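Local structure of chitinase (5GZT) at residues V280-A285 against Y306-I311; T318-A323 against N342-N347; A664-L669 against A725-D730; Y729-V734 against I758-G763. The protein probably catalyses the random endo-hydrolysis of beta-1,4 linkages between N-acetylglucosamine units in chitin and chitodextrins. One frame throughout, in Å; residues are numbered along the deposited sequence.

Contact 1: V280-A285 against Y306-I311; sequences VSYIPA and YAFGRI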
loop_
_atom_site.group_PDB
_atom_site.type_symbol
_atom_site.label_atom_id
_atom_site.label_comp_id
_atom_site.label_asym_id
_atom_site.label_seq_id
_atom_site.Cartn_x
_atom_site.Cartn_y
_atom_site.Cartn_z
ATOM N N VAL B 280 1.236 -0.346 0.869
ATOM C CA VAL B 280 1.852 -1.619 1.149
ATOM C C VAL B 280 1.794 -1.902 2.661
ATOM O O VAL B 280 2.478 -1.255 3.431
ATOM C CB VAL B 280 3.299 -1.650 0.695
ATOM C CG1 VAL B 280 4.006 -2.902 1.201
ATOM C CG2 VAL B 280 3.328 -1.646 -0.838
ATOM N N SER B 281 0.927 -2.823 3.032
ATOM C CA SER B 281 0.777 -3.316 4.406
ATOM C C SER B 281 1.598 -4.580 4.675
ATOM O O SER B 281 1.295 -5.623 4.128
ATOM C CB SER B 281 -0.712 -3.535 4.711
ATOM O OG SER B 281 -0.917 -4.208 5.969
ATOM N N TYR B 282 2.659 -4.479 5.464
ATOM C CA TYR B 282 3.445 -5.641 5.897
ATOM C C TYR B 282 2.608 -6.347 6.939
ATOM O O TYR B 282 2.029 -5.683 7.809
ATOM C CB TYR B 282 4.793 -5.284 6.532
ATOM C CG TYR B 282 5.945 -5.155 5.561
ATOM C CD1 TYR B 282 6.207 -3.951 4.915
ATOM C CD2 TYR B 282 6.784 -6.209 5.286
ATOM C CE1 TYR B 282 7.291 -3.817 4.044
ATOM C CE2 TYR B 282 7.848 -6.066 4.398
ATOM C CZ TYR B 282 8.102 -4.869 3.767
ATOM O OH TYR B 282 9.180 -4.691 2.911
ATOM N N ILE B 283 2.537 -7.678 6.841
ATOM C CA ILE B 283 1.778 -8.529 7.754
ATOM C C ILE B 283 2.714 -9.604 8.240
ATOM O O ILE B 283 3.294 -10.290 7.436
ATOM C CB ILE B 283 0.596 -9.185 7.036
ATOM C CG1 ILE B 283 -0.558 -8.188 6.929
ATOM C CG2 ILE B 283 0.119 -10.439 7.786
ATOM C CD1 ILE B 283 -1.565 -8.262 8.072
ATOM N N PRO B 284 2.837 -9.789 9.569
ATOM C CA PRO B 284 3.830 -10.668 10.097
ATOM C C PRO B 284 3.385 -12.138 10.018
ATOM O O PRO B 284 2.229 -12.462 10.293
ATOM C CB PRO B 284 3.889 -10.278 11.578
ATOM C CG PRO B 284 2.548 -9.782 11.875
ATOM C CD PRO B 284 2.106 -9.079 10.630
ATOM N N ALA B 285 4.344 -12.986 9.756
ATOM C CA ALA B 285 4.101 -14.412 9.575
ATOM C C ALA B 285 3.828 -15.106 10.880
ATOM O O ALA B 285 3.245 -16.181 10.886
ATOM C CB ALA B 285 5.302 -15.055 8.900
ATOM N N TYR B 306 3.645 -10.561 2.898
ATOM C CA TYR B 306 3.774 -11.593 3.935
ATOM C C TYR B 306 5.203 -11.586 4.379
ATOM O O TYR B 306 6.125 -11.842 3.595
ATOM C CB TYR B 306 3.351 -12.978 3.445
ATOM C CG TYR B 306 3.258 -14.036 4.545
ATOM C CD1 TYR B 306 2.246 -13.990 5.469
ATOM C CD2 TYR B 306 4.184 -15.050 4.645
ATOM C CE1 TYR B 306 2.144 -14.943 6.474
ATOM C CE2 TYR B 306 4.081 -16.033 5.623
ATOM C CZ TYR B 306 3.070 -15.964 6.547
ATOM O OH TYR B 306 2.945 -16.931 7.509
ATOM N N ALA B 307 5.404 -11.195 5.653
ATOM C CA ALA B 307 6.701 -10.992 6.191
ATOM C C ALA B 307 7.018 -12.126 7.196
ATOM O O ALA B 307 6.629 -12.055 8.386
ATOM C CB ALA B 307 6.733 -9.675 6.886
ATOM N N PHE B 308 7.759 -13.146 6.815
ATOM C CA PHE B 308 8.672 -13.216 5.693
ATOM C C PHE B 308 8.858 -14.692 5.276
ATOM O O PHE B 308 8.706 -15.681 6.102
ATOM C CB PHE B 308 10.057 -12.771 6.129
ATOM C CG PHE B 308 10.157 -11.303 6.506
ATOM C CD1 PHE B 308 10.225 -10.319 5.510
ATOM C CD2 PHE B 308 10.296 -10.918 7.824
ATOM C CE1 PHE B 308 10.367 -8.997 5.828
ATOM C CE2 PHE B 308 10.416 -9.587 8.182
ATOM C CZ PHE B 308 10.448 -8.619 7.194
ATOM N N GLY B 309 9.224 -14.824 4.009
ATOM C CA GLY B 309 9.934 -15.984 3.557
ATOM C C GLY B 309 11.378 -15.905 3.905
ATOM O O GLY B 309 11.939 -14.836 4.033
ATOM N N ARG B 310 12.013 -17.074 4.038
ATOM C CA ARG B 310 13.391 -17.160 4.454
ATOM C C ARG B 310 14.267 -17.987 3.501
ATOM O O ARG B 310 13.794 -18.686 2.584
ATOM C CB ARG B 310 13.450 -17.674 5.885
ATOM C CG ARG B 310 12.940 -16.682 6.946
ATOM C CD ARG B 310 13.857 -15.478 6.988
ATOM N NE ARG B 310 13.368 -14.270 7.631
ATOM C CZ ARG B 310 13.527 -13.970 8.920
ATOM N NH1 ARG B 310 14.108 -14.803 9.753
ATOM N NH2 ARG B 310 13.115 -12.797 9.371
ATOM N N ILE B 311 15.558 -17.893 3.731
ATOM C CA ILE B 311 16.476 -18.661 2.929
ATOM C C ILE B 311 17.127 -19.807 3.706
ATOM O O ILE B 311 17.875 -19.572 4.657
ATOM C CB ILE B 311 17.544 -17.755 2.359
ATOM C CG1 ILE B 311 16.849 -16.621 1.577
ATOM C CG2 ILE B 311 18.501 -18.561 1.466
ATOM C CD1 ILE B 311 17.793 -15.551 1.122
#
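Ile283 and Ala307 join two neighbouring parallel strands of a family 18 glycosidase TIM barrel, in a register that puts Pro284 where this neighbour needs no N-H from it. Ala307 N donates to Ile283 O over 2.9 Å, nearly straight at 165° and tilted only modestly from the carbonyl plane. On the far side of Pro284, Ala285 N gives its hydrogen to Ala307 O at 2.8 Å, a more bent bond (143°) whose donor stands above the carbonyl plane. Ala307 therefore spends both backbone polar groups on the residues flanking Pro284, the usual parallel pattern, while Pro284 adds a CA-H contact to the same Ala307 O.

The polar tips of the tyrosines find their partners in other elements. Tyr282 OH bonds Asp407, which belongs to the Asp-x-Asp-x-Glu signature of the family. Tyr306 OH meets Asp344 and Asn347 of helix 344-352, and Ala285 O is taken by Asn342 ND2. CG of Tyr306 is anti to the backbone N (chi1 -171°); the ring beyond it lies against Ala285, whose CB is 3.4 Å from CZ.

Ile283 and Tyr306 share one face of the sheet, Pro284 and Ala307 the other; near Ala307 the rings of Tyr282 and Phe308 meet. The rim atom CE2 of Tyr282 approaches Phe308 CE1 obliquely at 4.1 Å. The peptide before Phe308 is cis, and Ala307 CB is wedged between two rings: it meets the edge of Tyr282, 3.8 Å from CD2, and lies over the centre of the Phe308 face.

Contact 2: T318-A323 against N342-N347; sequences TIKEDA and NPDESN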
loop_
_atom_site.group_PDB
_atom_site.type_symbol
_atom_site.label_atom_id
_atom_site.label_comp_id
_atom_site.label_asym_id
_atom_site.label_seq_id
_atom_site.Cartn_x
_atom_site.Cartn_y
_atom_site.Cartn_z
ATOM N N THR B 318 9.292 -21.295 4.062
ATOM C CA THR B 318 8.537 -20.603 5.079
ATOM C C THR B 318 9.437 -20.322 6.322
ATOM O O THR B 318 10.503 -20.955 6.522
ATOM C CB THR B 318 7.277 -21.376 5.481
ATOM O OG1 THR B 318 7.647 -22.671 5.902
ATOM C CG2 THR B 318 6.314 -21.484 4.393
ATOM N N ILE B 319 9.067 -19.312 7.131
ATOM C CA ILE B 319 9.913 -18.895 8.281
ATOM C C ILE B 319 10.078 -20.013 9.339
ATOM O O ILE B 319 11.114 -20.127 10.000
ATOM C CB ILE B 319 9.387 -17.584 8.921
ATOM C CG1 ILE B 319 10.438 -16.904 9.756
ATOM C CG2 ILE B 319 8.090 -17.812 9.676
ATOM C CD1 ILE B 319 10.001 -15.489 10.243
ATOM N N LYS B 320 9.079 -20.858 9.473
ATOM C CA LYS B 320 9.232 -22.057 10.351
ATOM C C LYS B 320 10.401 -22.954 10.016
ATOM O O LYS B 320 10.891 -23.674 10.882
ATOM C CB LYS B 320 7.946 -22.906 10.394
ATOM C CG LYS B 320 7.679 -23.682 9.113
ATOM C CD LYS B 320 6.236 -24.163 9.005
ATOM C CE LYS B 320 5.937 -25.182 10.097
ATOM N NZ LYS B 320 4.489 -25.347 10.481
ATOM N N GLU B 321 10.897 -22.857 8.788
ATOM C CA GLU B 321 12.062 -23.619 8.349
ATOM C C GLU B 321 13.361 -22.916 8.507
ATOM O O GLU B 321 14.368 -23.401 8.015
ATOM C CB GLU B 321 11.850 -24.001 6.903
ATOM C CG GLU B 321 10.583 -24.854 6.744
ATOM C CD GLU B 321 10.428 -25.482 5.366
ATOM O OE1 GLU B 321 11.466 -25.868 4.747
ATOM O OE2 GLU B 321 9.264 -25.583 4.905
ATOM N N ASP B 322 13.368 -21.772 9.177
ATOM C CA ASP B 322 14.592 -20.951 9.328
ATOM C C ASP B 322 15.060 -21.084 10.748
ATOM O O ASP B 322 14.457 -20.479 11.646
ATOM C CB ASP B 322 14.331 -19.442 9.021
ATOM C CG ASP B 322 15.580 -18.588 9.166
ATOM O OD1 ASP B 322 16.670 -19.157 9.379
ATOM O OD2 ASP B 322 15.504 -17.341 9.035
ATOM N N ALA B 323 16.146 -21.830 10.960
ATOM C CA ALA B 323 16.545 -22.224 12.329
ATOM C C ALA B 323 17.082 -21.074 13.112
ATOM O O ALA B 323 17.064 -21.109 14.337
ATOM C CB ALA B 323 17.591 -23.333 12.329
ATOM N N ASN B 342 5.081 -22.615 13.403
ATOM C CA ASN B 342 4.439 -21.403 12.838
ATOM C C ASN B 342 3.509 -21.760 11.658
ATOM O O ASN B 342 3.938 -22.369 10.729
ATOM C CB ASN B 342 5.515 -20.419 12.386
ATOM C CG ASN B 342 4.934 -19.051 12.156
ATOM O OD1 ASN B 342 4.469 -18.426 13.116
ATOM N ND2 ASN B 342 4.772 -18.678 10.875
ATOM N N PRO B 343 2.238 -21.378 11.695
ATOM C CA PRO B 343 1.276 -21.782 10.705
ATOM C C PRO B 343 1.253 -21.026 9.363
ATOM O O PRO B 343 0.234 -20.466 8.984
ATOM C CB PRO B 343 -0.032 -21.561 11.436
ATOM C CG PRO B 343 0.256 -20.344 12.217
ATOM C CD PRO B 343 1.604 -20.556 12.737
ATOM N N ASP B 344 2.340 -21.145 8.623
ATOM C CA ASP B 344 2.551 -20.370 7.432
ATOM C C ASP B 344 1.532 -20.663 6.340
ATOM O O ASP B 344 0.984 -19.706 5.677
ATOM C CB ASP B 344 3.990 -20.486 6.946
ATOM C CG ASP B 344 4.954 -19.711 7.805
ATOM O OD1 ASP B 344 4.988 -18.417 7.718
ATOM O OD2 ASP B 344 5.652 -20.397 8.607
ATOM N N GLU B 345 1.194 -21.946 6.197
ATOM C CA GLU B 345 0.313 -22.344 5.117
ATOM C C GLU B 345 -1.081 -21.919 5.438
ATOM O O GLU B 345 -1.789 -21.392 4.571
ATOM C CB GLU B 345 0.413 -23.859 4.829
ATOM C CG GLU B 345 1.830 -24.273 4.417
ATOM C CD GLU B 345 1.925 -25.547 3.562
ATOM O OE1 GLU B 345 1.056 -26.453 3.703
ATOM O OE2 GLU B 345 2.910 -25.648 2.772
ATOM N N SER B 346 -1.509 -22.138 6.664
ATOM C CA SER B 346 -2.780 -21.565 7.094
ATOM C C SER B 346 -2.827 -19.996 6.884
ATOM O O SER B 346 -3.822 -19.415 6.411
ATOM C CB SER B 346 -2.957 -21.857 8.586
ATOM O OG SER B 346 -4.240 -21.455 8.984
ATOM N N ASN B 347 -1.745 -19.336 7.280
ATOM C CA ASN B 347 -1.679 -17.852 7.225
ATOM C C ASN B 347 -1.906 -17.379 5.805
ATOM O O ASN B 347 -2.909 -16.621 5.502
ATOM C CB ASN B 347 -0.330 -17.414 7.723
ATOM C CG ASN B 347 -0.271 -17.282 9.228
ATOM O OD1 ASN B 347 -1.242 -17.364 9.912
ATOM N ND2 ASN B 347 0.885 -17.029 9.728
HETATM O O HOH W 1 6.996 -17.671 6.209
HETATM O O HOH W 2 2.502 -24.268 7.855
#
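Thr318 and Asp344 run alongside in opposite senses at the tight end of this contact, Thr318 CG2 standing 3.6 Å from Asp344 CB. Next along, Ile319 crosses the Asp344 side chain at about a right angle, and its CG2 also lies 3.6 Å from Asn342 ND2. The polar atoms buried here are well supplied. Asn342 ND2 donates almost straight to Asp344 OD2 (3.0 Å, 170°), in its own amide plane but from above the carboxylate plane, and it also serves Ala285 O. Asp344 OD1, besides its bond to Tyr306 OH, receives a hydrogen from a water 2.6 Å away, which in turn accepts from Ile319 N. That water thus ties the backbone of the 3-10 segment 319-321 to the carboxylate.

Toward solvent the packing gives way to one partly exposed chain. In Lys320 the bend at chi3 (-65°) keeps CE beside Asn342 O, 3.5 Å away, and NZ bonds that oxygen at 3.0 Å from above the carbonyl plane. Asp344 N grips the same oxygen from the opposite face, closing the inverse gamma turn centred on Pro343. A second water, weakly held by NZ, accepts from Glu345 N. An alanine in place of Lys320 would probably leave Asn342 O with Asp344 N but no ammonium, and uncover the Asp344 carboxylate where the lysine CG and CD lay.

Pro343 occupies the N-cap position, and the whole is the start of a helix in the connection between barrel strands 303-312 and 362-368 of the family 18 TIM barrel.

Contact 3: A664-L669 against A725-D730; sequences ATYTQL and ASNVYD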
loop_
_atom_site.group_PDB
_atom_site.type_symbol
_atom_site.label_atom_id
_atom_site.label_comp_id
_atom_site.label_asym_id
_atom_site.label_seq_id
_atom_site.Cartn_x
_atom_site.Cartn_y
_atom_site.Cartn_z
ATOM N N ALA B 664 -29.773 16.370 38.876
ATOM C CA ALA B 664 -30.051 15.735 40.206
ATOM C C ALA B 664 -31.463 16.058 40.654
ATOM O O ALA B 664 -32.068 15.279 41.316
ATOM C CB ALA B 664 -29.074 16.367 41.203
ATOM N N THR B 665 -31.995 17.237 40.324
ATOM C CA THR B 665 -33.407 17.575 40.663
ATOM C C THR B 665 -34.000 18.222 39.413
ATOM O O THR B 665 -33.387 18.174 38.352
ATOM C CB THR B 665 -33.536 18.561 41.830
ATOM O OG1 THR B 665 -32.984 19.811 41.469
ATOM C CG2 THR B 665 -32.850 17.995 43.162
ATOM N N TYR B 666 -35.186 18.798 39.510
ATOM C CA TYR B 666 -35.708 19.542 38.382
ATOM C C TYR B 666 -34.810 20.687 38.022
ATOM O O TYR B 666 -34.816 21.083 36.891
ATOM C CB TYR B 666 -37.160 20.038 38.637
ATOM C CG TYR B 666 -38.258 19.002 38.372
ATOM C CD1 TYR B 666 -38.232 18.276 37.228
ATOM C CD2 TYR B 666 -39.280 18.748 39.278
ATOM C CE1 TYR B 666 -39.171 17.302 36.945
ATOM C CE2 TYR B 666 -40.302 17.808 38.972
ATOM C CZ TYR B 666 -40.205 17.067 37.810
ATOM O OH TYR B 666 -41.083 16.082 37.361
ATOM N N THR B 667 -34.105 21.315 38.976
ATOM C CA THR B 667 -33.292 22.446 38.627
ATOM C C THR B 667 -31.784 22.303 38.951
ATOM O O THR B 667 -30.994 23.113 38.472
ATOM C CB THR B 667 -33.769 23.708 39.245
ATOM O OG1 THR B 667 -33.816 23.573 40.654
ATOM C CG2 THR B 667 -35.231 24.049 38.764
ATOM N N GLN B 668 -31.387 21.316 39.739
ATOM C CA GLN B 668 -29.915 21.241 40.085
ATOM C C GLN B 668 -29.161 20.355 39.094
ATOM O O GLN B 668 -29.507 19.173 38.938
ATOM C CB GLN B 668 -29.732 20.768 41.519
ATOM C CG GLN B 668 -28.495 21.372 42.222
ATOM C CD GLN B 668 -28.318 22.923 42.191
ATOM O OE1 GLN B 668 -29.289 23.728 42.210
ATOM N NE2 GLN B 668 -27.024 23.345 42.147
ATOM N N LEU B 669 -28.207 20.970 38.387
ATOM C CA LEU B 669 -27.371 20.241 37.447
ATOM C C LEU B 669 -26.040 19.969 38.136
ATOM O O LEU B 669 -25.388 20.915 38.486
ATOM C CB LEU B 669 -27.152 21.110 36.247
ATOM C CG LEU B 669 -26.261 20.524 35.170
ATOM C CD1 LEU B 669 -26.834 19.304 34.532
ATOM C CD2 LEU B 669 -26.052 21.586 34.139
ATOM N N ALA B 725 -32.600 27.718 35.453
ATOM C CA ALA B 725 -33.557 28.790 35.771
ATOM C C ALA B 725 -35.017 28.274 35.928
ATOM O O ALA B 725 -35.753 28.794 36.733
ATOM C CB ALA B 725 -33.475 29.933 34.728
ATOM N N SER B 726 -35.374 27.214 35.215
ATOM C CA SER B 726 -36.709 26.623 35.286
ATOM C C SER B 726 -36.567 25.096 35.216
ATOM O O SER B 726 -35.447 24.554 34.848
ATOM C CB SER B 726 -37.545 27.244 34.151
ATOM O OG SER B 726 -37.156 26.781 32.902
ATOM N N ASN B 727 -37.640 24.396 35.552
ATOM C CA ASN B 727 -37.575 22.966 35.707
ATOM C C ASN B 727 -37.170 22.296 34.386
ATOM O O ASN B 727 -37.655 22.703 33.314
ATOM C CB ASN B 727 -38.904 22.395 36.190
ATOM C CG ASN B 727 -39.255 22.803 37.603
ATOM O OD1 ASN B 727 -38.441 23.296 38.316
ATOM N ND2 ASN B 727 -40.525 22.591 38.002
ATOM N N VAL B 728 -36.376 21.215 34.484
ATOM C CA VAL B 728 -35.944 20.495 33.305
ATOM C C VAL B 728 -36.714 19.183 33.309
ATOM O O VAL B 728 -36.459 18.325 34.139
ATOM C CB VAL B 728 -34.395 20.261 33.331
ATOM C CG1 VAL B 728 -34.005 19.338 32.211
ATOM C CG2 VAL B 728 -33.668 21.576 33.312
ATOM N N TYR B 729 -37.707 19.079 32.416
ATOM C CA TYR B 729 -38.595 17.882 32.260
ATOM C C TYR B 729 -38.143 16.967 31.171
ATOM O O TYR B 729 -38.551 15.803 31.125
ATOM C CB TYR B 729 -40.040 18.325 31.897
ATOM C CG TYR B 729 -40.703 19.085 32.996
ATOM C CD1 TYR B 729 -41.167 18.417 34.137
ATOM C CD2 TYR B 729 -40.839 20.436 32.932
ATOM C CE1 TYR B 729 -41.711 19.131 35.211
ATOM C CE2 TYR B 729 -41.422 21.160 33.975
ATOM C CZ TYR B 729 -41.846 20.501 35.116
ATOM O OH TYR B 729 -42.394 21.220 36.127
ATOM N N ASP B 730 -37.452 17.487 30.185
ATOM C CA ASP B 730 -37.007 16.658 29.063
ATOM C C ASP B 730 -35.502 16.823 28.808
ATOM O O ASP B 730 -34.951 17.754 29.249
ATOM C CB ASP B 730 -37.717 17.104 27.824
ATOM C CG ASP B 730 -39.165 16.638 27.830
ATOM O OD1 ASP B 730 -39.427 15.397 27.750
ATOM O OD2 ASP B 730 -39.951 17.535 27.980
HETATM O O HOH W 3 -34.554 17.337 35.729
#
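Tyr666 lies against Asn727, Val728 and Tyr729, and can be followed outward atom by atom. Its CB meets the amide of Asn727, 3.5 Å from OD1. CG, anti to the carbonyl carbon (chi1 -82°), stays beside Asn727 CG, with ring and amide planes only 22° apart. At CD1 the neighbour changes to Val728 O, which sits at the ring edge and in its plane, 3.6 Å away. CE1 and CZ then come under Tyr729 CE1, an atom lying over one face of the ring, 3.6 Å from CE1 of Tyr666. The hydroxyl ends 3.8 Å from that same Tyr729 CE1. The two rings meet obliquely, their planes at 52°.

In the chitinase W immunoglobulin-like domain, these residues belong to the loops leading into strands 668-678 and 732-738. The backbones are tied by Val728 N, which donates in plane to a lone pair of Tyr666 O at 2.9 Å, and by a water that donates to both Thr665 O and Val728 O.

An alanine at Tyr666 would probably leave the Tyr729 ring without its aromatic neighbour and Lys761 without its cation-pi partner, opening a gap beside Val728 O. Tyr729 is steadied from its own side of the contact: Asn727 ND2 donates to Tyr729 OH over 3.0 Å, nearly straight and in the amide plane. The other end of that amide, OD1, rests 3.3 Å from Thr667 CG2.

Contact 4: Y729-V734 against I758-G763; sequences YDPIDV and IMPKFG
Ile758 O is approached by two groups of the facing segment: Ile732 N donates to it in the carbonyl plane over 2.9 Å, almost straight at 168°, and Pro731 CA adds a CA-H contact at 3.3 Å. The return bond, Ile758 N to Ile732 O, measures 3.0 Å and is also in plane. Together they make Ile732 and Ile758 a hydrogen-bonded antiparallel pair, whose two side chains leave the same face of the sheet with their CB atoms 3.9 Å apart. Ile758 CG1, anti to the carbonyl carbon (chi1 -66°), turns to Val734, and the CD1 methyl beyond it reaches Val734 CG2 at 4.0 Å.

Past the pair, prolines take over from backbone bonds. The rings of Pro731 and Pro760 meet obliquely, Pro731 CG lying 3.7 Å from Pro760 CD, while Pro760 CB packs 3.8 Å from Tyr729 C. Pro760 also opens a type I turn, closed by Gly763 N to Pro760 O; within it Lys761 CG stands over the centre of the Phe762 ring.

On its other side Met759 pairs through its backbone with Val661 and Met663, and Arg1109 touches Pro731 and Met759 and donates to Gly763 O. This is an antiparallel strand pair inside the mixed sheet of an immunoglobulin-like domain, its last strand turning directly into strand 765-771 of the second family 18 TIM barrel.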
loop_
_atom_site.group_PDB
_atom_site.type_symbol
_atom_site.label_atom_id
_atom_site.label_comp_id
_atom_site.label_asym_id
_atom_site.label_seq_id
_atom_site.Cartn_x
_atom_site.Cartn_y
_atom_site.Cartn_z
ATOM N N TYR B 729 -37.707 19.079 32.416
ATOM C CA TYR B 729 -38.595 17.882 32.260
ATOM C C TYR B 729 -38.143 16.967 31.171
ATOM O O TYR B 729 -38.551 15.803 31.125
ATOM C CB TYR B 729 -40.040 18.325 31.897
ATOM C CG TYR B 729 -40.703 19.085 32.996
ATOM C CD1 TYR B 729 -41.167 18.417 34.137
ATOM C CD2 TYR B 729 -40.839 20.436 32.932
ATOM C CE1 TYR B 729 -41.711 19.131 35.211
ATOM C CE2 TYR B 729 -41.422 21.160 33.975
ATOM C CZ TYR B 729 -41.846 20.501 35.116
ATOM O OH TYR B 729 -42.394 21.220 36.127
ATOM N N ASP B 730 -37.452 17.487 30.185
ATOM C CA ASP B 730 -37.007 16.658 29.063
ATOM C C ASP B 730 -35.502 16.823 28.808
ATOM O O ASP B 730 -34.951 17.754 29.249
ATOM C CB ASP B 730 -37.717 17.104 27.824
ATOM C CG ASP B 730 -39.165 16.638 27.830
ATOM O OD1 ASP B 730 -39.427 15.397 27.750
ATOM O OD2 ASP B 730 -39.951 17.535 27.980
ATOM N N PRO B 731 -34.907 15.961 28.006
ATOM C CA PRO B 731 -33.451 16.101 27.796
ATOM C C PRO B 731 -33.131 17.416 27.062
ATOM O O PRO B 731 -33.963 17.904 26.316
ATOM C CB PRO B 731 -33.123 14.908 26.937
ATOM C CG PRO B 731 -34.102 13.895 27.253
ATOM C CD PRO B 731 -35.404 14.690 27.448
ATOM N N ILE B 732 -31.941 17.939 27.293
ATOM C CA ILE B 732 -31.397 19.073 26.624
ATOM C C ILE B 732 -30.316 18.591 25.661
ATOM O O ILE B 732 -29.361 17.872 26.075
ATOM C CB ILE B 732 -30.816 20.041 27.641
ATOM C CG1 ILE B 732 -31.938 20.558 28.626
ATOM C CG2 ILE B 732 -30.132 21.207 26.881
ATOM C CD1 ILE B 732 -31.421 21.283 29.821
ATOM N N ASP B 733 -30.458 18.943 24.375
ATOM C CA ASP B 733 -29.461 18.575 23.391
ATOM C C ASP B 733 -28.278 19.547 23.470
ATOM O O ASP B 733 -28.446 20.739 23.396
ATOM C CB ASP B 733 -30.066 18.534 21.957
ATOM C CG ASP B 733 -29.042 18.012 20.903
ATOM O OD1 ASP B 733 -28.301 16.991 21.188
ATOM O OD2 ASP B 733 -29.011 18.590 19.805
ATOM N N VAL B 734 -27.080 19.023 23.639
ATOM C CA VAL B 734 -25.843 19.802 23.679
ATOM C C VAL B 734 -25.025 19.503 22.406
ATOM O O VAL B 734 -24.900 18.351 22.049
ATOM C CB VAL B 734 -25.034 19.468 24.963
ATOM C CG1 VAL B 734 -23.740 20.275 25.033
ATOM C CG2 VAL B 734 -25.855 19.794 26.167
ATOM N N ILE B 758 -27.777 16.454 28.234
ATOM C CA ILE B 758 -28.210 16.637 29.610
ATOM C C ILE B 758 -29.519 15.928 29.836
ATOM O O ILE B 758 -30.524 16.359 29.263
ATOM C CB ILE B 758 -28.287 18.083 29.956
ATOM C CG1 ILE B 758 -26.900 18.687 29.933
ATOM C CG2 ILE B 758 -28.863 18.293 31.358
ATOM C CD1 ILE B 758 -26.861 20.221 30.065
ATOM N N MET B 759 -29.517 14.867 30.666
ATOM C CA MET B 759 -30.690 14.062 30.946
ATOM C C MET B 759 -31.471 14.648 32.104
ATOM O O MET B 759 -30.893 15.174 33.102
ATOM C CB MET B 759 -30.338 12.626 31.246
ATOM C CG MET B 759 -29.772 11.901 30.035
ATOM S SD MET B 759 -31.122 11.370 28.861
ATOM C CE MET B 759 -32.197 10.550 29.911
ATOM N N PRO B 760 -32.793 14.698 31.972
ATOM C CA PRO B 760 -33.627 15.122 33.154
ATOM C C PRO B 760 -33.572 14.061 34.291
ATOM O O PRO B 760 -33.079 12.953 34.101
ATOM C CB PRO B 760 -35.041 15.185 32.550
ATOM C CG PRO B 760 -35.035 14.076 31.556
ATOM C CD PRO B 760 -33.626 14.066 30.932
ATOM N N LYS B 761 -34.038 14.418 35.485
ATOM C CA LYS B 761 -33.676 13.766 36.701
ATOM C C LYS B 761 -34.133 12.328 36.775
ATOM O O LYS B 761 -33.495 11.578 37.486
ATOM C CB LYS B 761 -34.191 14.535 37.889
ATOM C CG LYS B 761 -35.723 14.550 38.004
ATOM C CD LYS B 761 -36.140 15.071 39.381
ATOM C CE LYS B 761 -37.654 15.028 39.554
ATOM N NZ LYS B 761 -38.032 15.720 40.801
ATOM N N PHE B 762 -35.162 11.908 36.005
ATOM C CA PHE B 762 -35.566 10.524 36.065
ATOM C C PHE B 762 -34.778 9.624 35.163
ATOM O O PHE B 762 -34.981 8.409 35.185
ATOM C CB PHE B 762 -37.111 10.321 35.848
ATOM C CG PHE B 762 -37.961 10.918 36.954
ATOM C CD1 PHE B 762 -37.762 10.519 38.283
ATOM C CD2 PHE B 762 -38.960 11.857 36.669
ATOM C CE1 PHE B 762 -38.559 11.040 39.320
ATOM C CE2 PHE B 762 -39.739 12.394 37.699
ATOM C CZ PHE B 762 -39.540 11.982 39.040
ATOM N N GLY B 763 -33.852 10.184 34.367
ATOM C CA GLY B 763 -32.969 9.322 33.612
ATOM C C GLY B 763 -33.553 8.728 32.326
ATOM O O GLY B 763 -34.444 9.317 31.689
#

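Contacts 1 and 2 are buried in the first TIM barrel, about 11 Å apart between centres, and form one network: Tyr306 and Ala285 bond to Asp344 and Asn342 at the helix start. Contacts 3 and 4 belong to the immunoglobulin-like domain, some 53 to 64 Å from the first two between centres. Sharing Tyr729 and Asp730, they follow one loop-to-strand passage, contact 3 at the surface, contact 4 partly buried. Parallel and antiparallel backbone pairing governs contacts 1 and 4; contact 2, a loop against a helix start, relies on a lysine ammonium and a buried carboxylate reached through water, and contact 3, loop against loop, on one backbone bond, a water and two tyrosine rings.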